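PDB 6MN3: aminoglycoside N(3)-acetyltransferase, AAC(3)-IVa from Escherichia coli, which catalyses transfer of the acetyl group of acetyl-CoA to the 3-amino group of 2-deoxystreptamine aminoglycosides, probably giving resistance to gentamicin, tobramycin and apramycin among others. Local coordinates for residues A[130-135]-A[151-156]; A[158-163]-A[186-191]. All blocks are in the same frame, centred on the assembly; numbering follows the deposited sequence.

Interaction 1: residues A[130-135]-A[151-156]; sequences SPVARV and ANTTLH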
loop_
_atom_site.group_PDB
_atom_site.type_symbol
_atom_site.label_atom_id
_atom_site.label_comp_id
_atom_site.label_asym_id
_atom_site.label_seq_id
_atom_site.Cartn_x
_atom_site.Cartn_y
_atom_site.Cartn_z
ATOM N N SER A 130 2.446 -8.154 -9.524
ATOM C CA SER A 130 3.118 -7.427 -8.461
ATOM C C SER A 130 2.658 -7.928 -7.101
ATOM O O SER A 130 1.633 -8.610 -6.993
ATOM C CB SER A 130 2.840 -5.926 -8.593
ATOM O OG SER A 130 1.461 -5.649 -8.437
ATOM N N PRO A 131 3.407 -7.631 -6.035
ATOM C CA PRO A 131 2.964 -8.044 -4.692
ATOM C C PRO A 131 1.553 -7.601 -4.344
ATOM O O PRO A 131 0.836 -8.341 -3.659
ATOM C CB PRO A 131 4.002 -7.386 -3.773
ATOM C CG PRO A 131 5.230 -7.323 -4.599
ATOM C CD PRO A 131 4.770 -7.068 -6.011
ATOM N N VAL A 132 1.128 -6.420 -4.800
ATOM C CA VAL A 132 -0.215 -5.946 -4.491
ATOM C C VAL A 132 -1.277 -6.829 -5.135
ATOM O O VAL A 132 -2.416 -6.874 -4.655
ATOM C CB VAL A 132 -0.379 -4.473 -4.917
ATOM C CG1 VAL A 132 -0.673 -4.363 -6.405
ATOM C CG2 VAL A 132 -1.471 -3.801 -4.100
ATOM N N ALA A 133 -0.933 -7.546 -6.204
ATOM C CA ALA A 133 -1.868 -8.501 -6.784
ATOM C C ALA A 133 -1.797 -9.852 -6.087
ATOM O O ALA A 133 -2.807 -10.560 -6.016
ATOM C CB ALA A 133 -1.598 -8.664 -8.280
ATOM N N ARG A 134 -0.622 -10.225 -5.569
ATOM C CA ARG A 134 -0.508 -11.472 -4.820
ATOM C C ARG A 134 -1.262 -11.400 -3.497
ATOM O O ARG A 134 -1.773 -12.419 -3.024
ATOM C CB ARG A 134 0.964 -11.815 -4.590
ATOM C CG ARG A 134 1.767 -11.959 -5.875
ATOM C CD ARG A 134 1.299 -13.162 -6.685
ATOM N NE ARG A 134 1.205 -12.864 -8.112
ATOM C CZ ARG A 134 1.856 -13.527 -9.061
ATOM N NH1 ARG A 134 2.664 -14.530 -8.741
ATOM N NH2 ARG A 134 1.711 -13.181 -10.334
ATOM N N VAL A 135 -1.345 -10.215 -2.892
ATOM C CA VAL A 135 -2.203 -10.041 -1.724
ATOM C C VAL A 135 -3.668 -10.194 -2.116
ATOM O O VAL A 135 -4.463 -10.803 -1.389
ATOM C CB VAL A 135 -1.927 -8.678 -1.063
ATOM C CG1 VAL A 135 -3.006 -8.342 -0.041
ATOM C CG2 VAL A 135 -0.545 -8.665 -0.417
ATOM N N ALA A 151 -3.066 6.674 -0.657
ATOM C CA ALA A 151 -1.975 5.727 -0.476
ATOM C C ALA A 151 -2.410 4.282 -0.680
ATOM O O ALA A 151 -1.577 3.377 -0.565
ATOM C CB ALA A 151 -1.361 5.890 0.917
ATOM N N ASN A 152 -3.690 4.045 -0.975
ATOM C CA ASN A 152 -4.193 2.697 -1.217
ATOM C C ASN A 152 -3.661 2.164 -2.541
ATOM O O ASN A 152 -4.319 2.294 -3.578
ATOM C CB ASN A 152 -5.723 2.686 -1.207
ATOM C CG ASN A 152 -6.299 1.283 -1.148
ATOM O OD1 ASN A 152 -5.581 0.296 -1.304
ATOM N ND2 ASN A 152 -7.605 1.190 -0.920
ATOM N N THR A 153 -2.475 1.551 -2.503
ATOM C CA THR A 153 -1.814 1.096 -3.722
ATOM C C THR A 153 -2.678 0.113 -4.506
ATOM O O THR A 153 -2.603 0.068 -5.741
ATOM C CB THR A 153 -0.463 0.470 -3.365
ATOM O OG1 THR A 153 0.398 1.476 -2.819
ATOM C CG2 THR A 153 0.203 -0.138 -4.583
ATOM N N THR A 154 -3.521 -0.661 -3.813
ATOM C CA THR A 154 -4.379 -1.628 -4.493
ATOM C C THR A 154 -5.275 -0.957 -5.530
ATOM O O THR A 154 -5.648 -1.586 -6.529
ATOM C CB THR A 154 -5.212 -2.396 -3.462
ATOM O OG1 THR A 154 -4.335 -3.096 -2.568
ATOM C CG2 THR A 154 -6.134 -3.405 -4.137
ATOM N N LEU A 155 -5.605 0.321 -5.332
ATOM C CA LEU A 155 -6.391 1.041 -6.329
ATOM C C LEU A 155 -5.642 1.171 -7.649
ATOM O O LEU A 155 -6.261 1.135 -8.719
ATOM C CB LEU A 155 -6.781 2.418 -5.795
ATOM C CG LEU A 155 -7.918 2.404 -4.770
ATOM C CD1 LEU A 155 -8.198 3.803 -4.244
ATOM C CD2 LEU A 155 -9.173 1.793 -5.378
ATOM N N HIS A 156 -4.315 1.319 -7.599
ATOM C CA HIS A 156 -3.530 1.344 -8.831
ATOM C C HIS A 156 -3.631 0.016 -9.570
ATOM O O HIS A 156 -3.644 -0.017 -10.806
ATOM C CB HIS A 156 -2.071 1.671 -8.519
ATOM C CG HIS A 156 -1.804 3.131 -8.336
ATOM N ND1 HIS A 156 -1.957 4.050 -9.352
ATOM C CD2 HIS A 156 -1.387 3.833 -7.255
ATOM C CE1 HIS A 156 -1.649 5.253 -8.904
ATOM N NE2 HIS A 156 -1.300 5.150 -7.634
HETATM O O HOH W 1 -4.167 -5.840 -2.667
#
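Val132, in the first turn of helix 131-137, meets Thr154, where the backbones of 130-135 and 151-156 come nearest, with 6.0 Å between Val132 CA and Thr154 CA. Each segment is the opening of a helix: Ser130 is the N-cap of one, its O accepting from both Ala133 N and Arg134 N, and Asn152 precedes the other, its OD1 taking a weak capping bond from Thr154 N. The short side chains of Val132, Thr153 and Thr154 suit so close an approach. Val132 points CG2 at the second segment, anti to its own backbone N (chi1 81° places CG1 instead between N and the carbonyl carbon). Val132 CG2 lies 3.3 Å from Thr154 OG1 and 4.1 Å from Thr153 CG2. No direct hydrogen bond crosses; instead a water donates to Val132 O (2.8 Å from the water O) and also hydrogen-bonds Thr154 OG1. Threonine thus suits its place twice, since its CB and OG1 lie against Val132 CG2 and the same OG1 holds the water. Strand 26-31 of the central sheet packs against both sides through Leu28, helix 223-236 touches Thr154 through Ile226 and Val227, and Leu157, one turn along helix 154-161, continues the packing on Val132.

Interaction 2: residues A[158-163]-A[186-191]; sequences AELMAK and LENDHC. With ZN (zinc ion), chain D.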
loop_
_atom_site.group_PDB
_atom_site.type_symbol
_atom_site.label_atom_id
_atom_site.label_comp_id
_atom_site.label_asym_id
_atom_site.label_seq_id
_atom_site.Cartn_x
_atom_site.Cartn_y
_atom_site.Cartn_z
ATOM N N ALA A 158 -6.279 -1.796 -9.549
ATOM C CA ALA A 158 -7.610 -1.789 -10.144
ATOM C C ALA A 158 -7.620 -1.033 -11.466
ATOM O O ALA A 158 -8.304 -1.438 -12.412
ATOM C CB ALA A 158 -8.617 -1.184 -9.168
ATOM N N GLU A 159 -6.868 0.068 -11.550
ATOM C CA GLU A 159 -6.757 0.790 -12.813
ATOM C C GLU A 159 -6.179 -0.103 -13.902
ATOM O O GLU A 159 -6.656 -0.094 -15.043
ATOM C CB GLU A 159 -5.882 2.030 -12.641
ATOM C CG GLU A 159 -6.425 3.075 -11.688
ATOM C CD GLU A 159 -5.439 4.203 -11.460
ATOM O OE1 GLU A 159 -4.284 3.915 -11.081
ATOM O OE2 GLU A 159 -5.814 5.375 -11.671
ATOM N N LEU A 160 -5.152 -0.883 -13.565
ATOM C CA LEU A 160 -4.507 -1.725 -14.565
ATOM C C LEU A 160 -5.410 -2.878 -14.984
ATOM O O LEU A 160 -5.435 -3.256 -16.161
ATOM C CB LEU A 160 -3.176 -2.243 -14.027
ATOM C CG LEU A 160 -2.078 -1.179 -14.010
ATOM C CD1 LEU A 160 -0.838 -1.689 -13.301
ATOM C CD2 LEU A 160 -1.750 -0.742 -15.429
ATOM N N MET A 161 -6.161 -3.447 -14.040
ATOM C CA MET A 161 -7.104 -4.500 -14.398
ATOM C C MET A 161 -8.255 -3.956 -15.235
ATOM O O MET A 161 -8.815 -4.681 -16.065
ATOM C CB MET A 161 -7.630 -5.188 -13.140
ATOM C CG MET A 161 -6.607 -6.085 -12.467
ATOM S SD MET A 161 -7.149 -6.685 -10.859
ATOM C CE MET A 161 -8.541 -7.709 -11.330
ATOM N N ALA A 162 -8.612 -2.687 -15.043
ATOM C CA ALA A 162 -9.611 -2.038 -15.880
ATOM C C ALA A 162 -9.060 -1.617 -17.234
ATOM O O ALA A 162 -9.815 -1.063 -18.043
ATOM C CB ALA A 162 -10.191 -0.820 -15.159
ATOM N N LYS A 163 -7.779 -1.875 -17.501
ATOM C CA LYS A 163 -7.111 -1.442 -18.728
ATOM C C LYS A 163 -7.324 0.057 -18.943
ATOM O O LYS A 163 -7.851 0.508 -19.959
ATOM C CB LYS A 163 -7.585 -2.260 -19.931
ATOM C CG LYS A 163 -7.494 -3.765 -19.720
ATOM C CD LYS A 163 -8.621 -4.492 -20.432
ATOM C CE LYS A 163 -9.446 -5.322 -19.461
ATOM N NZ LYS A 163 -10.685 -5.847 -20.101
ATOM N N LEU A 186 5.227 2.660 -19.203
ATOM C CA LEU A 186 4.066 3.545 -19.213
ATOM C C LEU A 186 3.233 3.234 -17.977
ATOM O O LEU A 186 2.589 2.181 -17.905
ATOM C CB LEU A 186 3.255 3.369 -20.496
ATOM C CG LEU A 186 3.962 3.798 -21.784
ATOM C CD1 LEU A 186 3.083 3.534 -22.995
ATOM C CD2 LEU A 186 4.367 5.265 -21.718
ATOM N N GLU A 187 3.247 4.146 -17.011
ATOM C CA GLU A 187 2.591 3.948 -15.728
ATOM C C GLU A 187 1.326 4.789 -15.632
ATOM O O GLU A 187 1.203 5.835 -16.276
ATOM C CB GLU A 187 3.533 4.304 -14.573
ATOM C CG GLU A 187 3.076 3.810 -13.209
ATOM C CD GLU A 187 3.846 4.448 -12.071
ATOM O OE1 GLU A 187 5.088 4.528 -12.164
ATOM O OE2 GLU A 187 3.206 4.873 -11.086
ATOM N N ASN A 188 0.387 4.319 -14.815
ATOM C CA ASN A 188 -0.849 5.047 -14.541
ATOM C C ASN A 188 -0.706 5.812 -13.225
ATOM O O ASN A 188 -1.261 5.450 -12.186
ATOM C CB ASN A 188 -2.029 4.082 -14.507
ATOM C CG ASN A 188 -1.744 2.848 -13.675
ATOM O OD1 ASN A 188 -0.830 2.080 -13.978
ATOM N ND2 ASN A 188 -2.521 2.653 -12.616
ATOM N N ASP A 189 0.064 6.894 -13.286
ATOM C CA ASP A 189 0.346 7.720 -12.124
ATOM C C ASP A 189 -0.316 9.085 -12.265
ATOM O O ASP A 189 -0.433 9.628 -13.367
ATOM C CB ASP A 189 1.856 7.896 -11.923
ATOM C CG ASP A 189 2.235 8.069 -10.464
ATOM O OD1 ASP A 189 3.305 7.566 -10.062
ATOM O OD2 ASP A 189 1.460 8.704 -9.717
ATOM N N HIS A 190 -0.746 9.630 -11.133
ATOM C CA HIS A 190 -1.352 10.955 -11.073
ATOM C C HIS A 190 -1.223 11.462 -9.641
ATOM O O HIS A 190 -0.488 10.893 -8.828
ATOM C CB HIS A 190 -2.808 10.918 -11.549
ATOM C CG HIS A 190 -3.566 9.712 -11.084
ATOM N ND1 HIS A 190 -4.328 9.709 -9.937
ATOM C CD2 HIS A 190 -3.679 8.471 -11.615
ATOM C CE1 HIS A 190 -4.879 8.517 -9.780
ATOM N NE2 HIS A 190 -4.500 7.748 -10.785
ATOM N N CYS A 191 -1.946 12.541 -9.329
ATOM C CA CYS A 191 -1.895 13.103 -7.985
ATOM C C CYS A 191 -2.503 12.175 -6.942
ATOM O O CYS A 191 -2.274 12.380 -5.745
ATOM C CB CYS A 191 -2.607 14.455 -7.953
ATOM S SG CYS A 191 -4.403 14.341 -8.100
HETATM ZN ZN ZN D . -5.234 15.504 -9.954
#
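Glu159 spreads its carboxylate between two donors of the other segment, giving one oxygen to each. Asn188 ND2 donates to OE1 of Glu159 over 2.7 Å, the amide nitrogen standing above the carboxylate plane, 51° out of it, while the oxygen lies close to the plane of the amide. The other oxygen, Glu159 OE2, receives His190 NE2 at 2.9 Å on its syn lone pair, with an N-H...O angle of 155°. The carboxylate lies at the edge of the imidazole, its plane turned 76° from the ring's. A glutamate suits this place because its chain, extended beyond CG, carries the carboxylate from the helix across to the loop. At the other end of the amide, Asn188 OD1 packs 3.3 Å from Leu160 CD2, an apolar neighbour.

Further out, Tyr166 OH hydrogen-bonds the same Glu159 OE2, and His156 ND1 makes a weak bond to OE1. With ND1 accepting from Cys192 N and NE2 donating to Glu159, the His190 ring is held at both nitrogens. Next along the chain, Cys191 SG binds zinc at 2.3 Å, with His243, Cys249 and Cys252 completing the site. The contact thus joins the last turn of helix 154-161 to the loop leaving strand 181-187, with helix 223-236 packed on Ala158, Met161 and Ala162 and helix 250-257 beside His190 and Cys191.

In the fold
Both contacts use helix 154-161, interaction 1 at its start and interaction 2 farther along, with centres about 11 Å apart. They follow in series along the chain: 130-135 with 151-156 closes before 158-163 with 186-191 opens. Interaction 1 lies at the helix start, near the centre of the chain, beside the central mixed sheet; interaction 2 lies farther out and ties the helix to the zinc-bearing loop beyond the two-stranded sheet. His156 bridges them, its ND1 lying 3.2 Å from Asn188 O in a packing contact. Cys192, His156 and Glu159 lie in an arrangement that resembles a Cys-His-Glu charge relay, which is a possible role only.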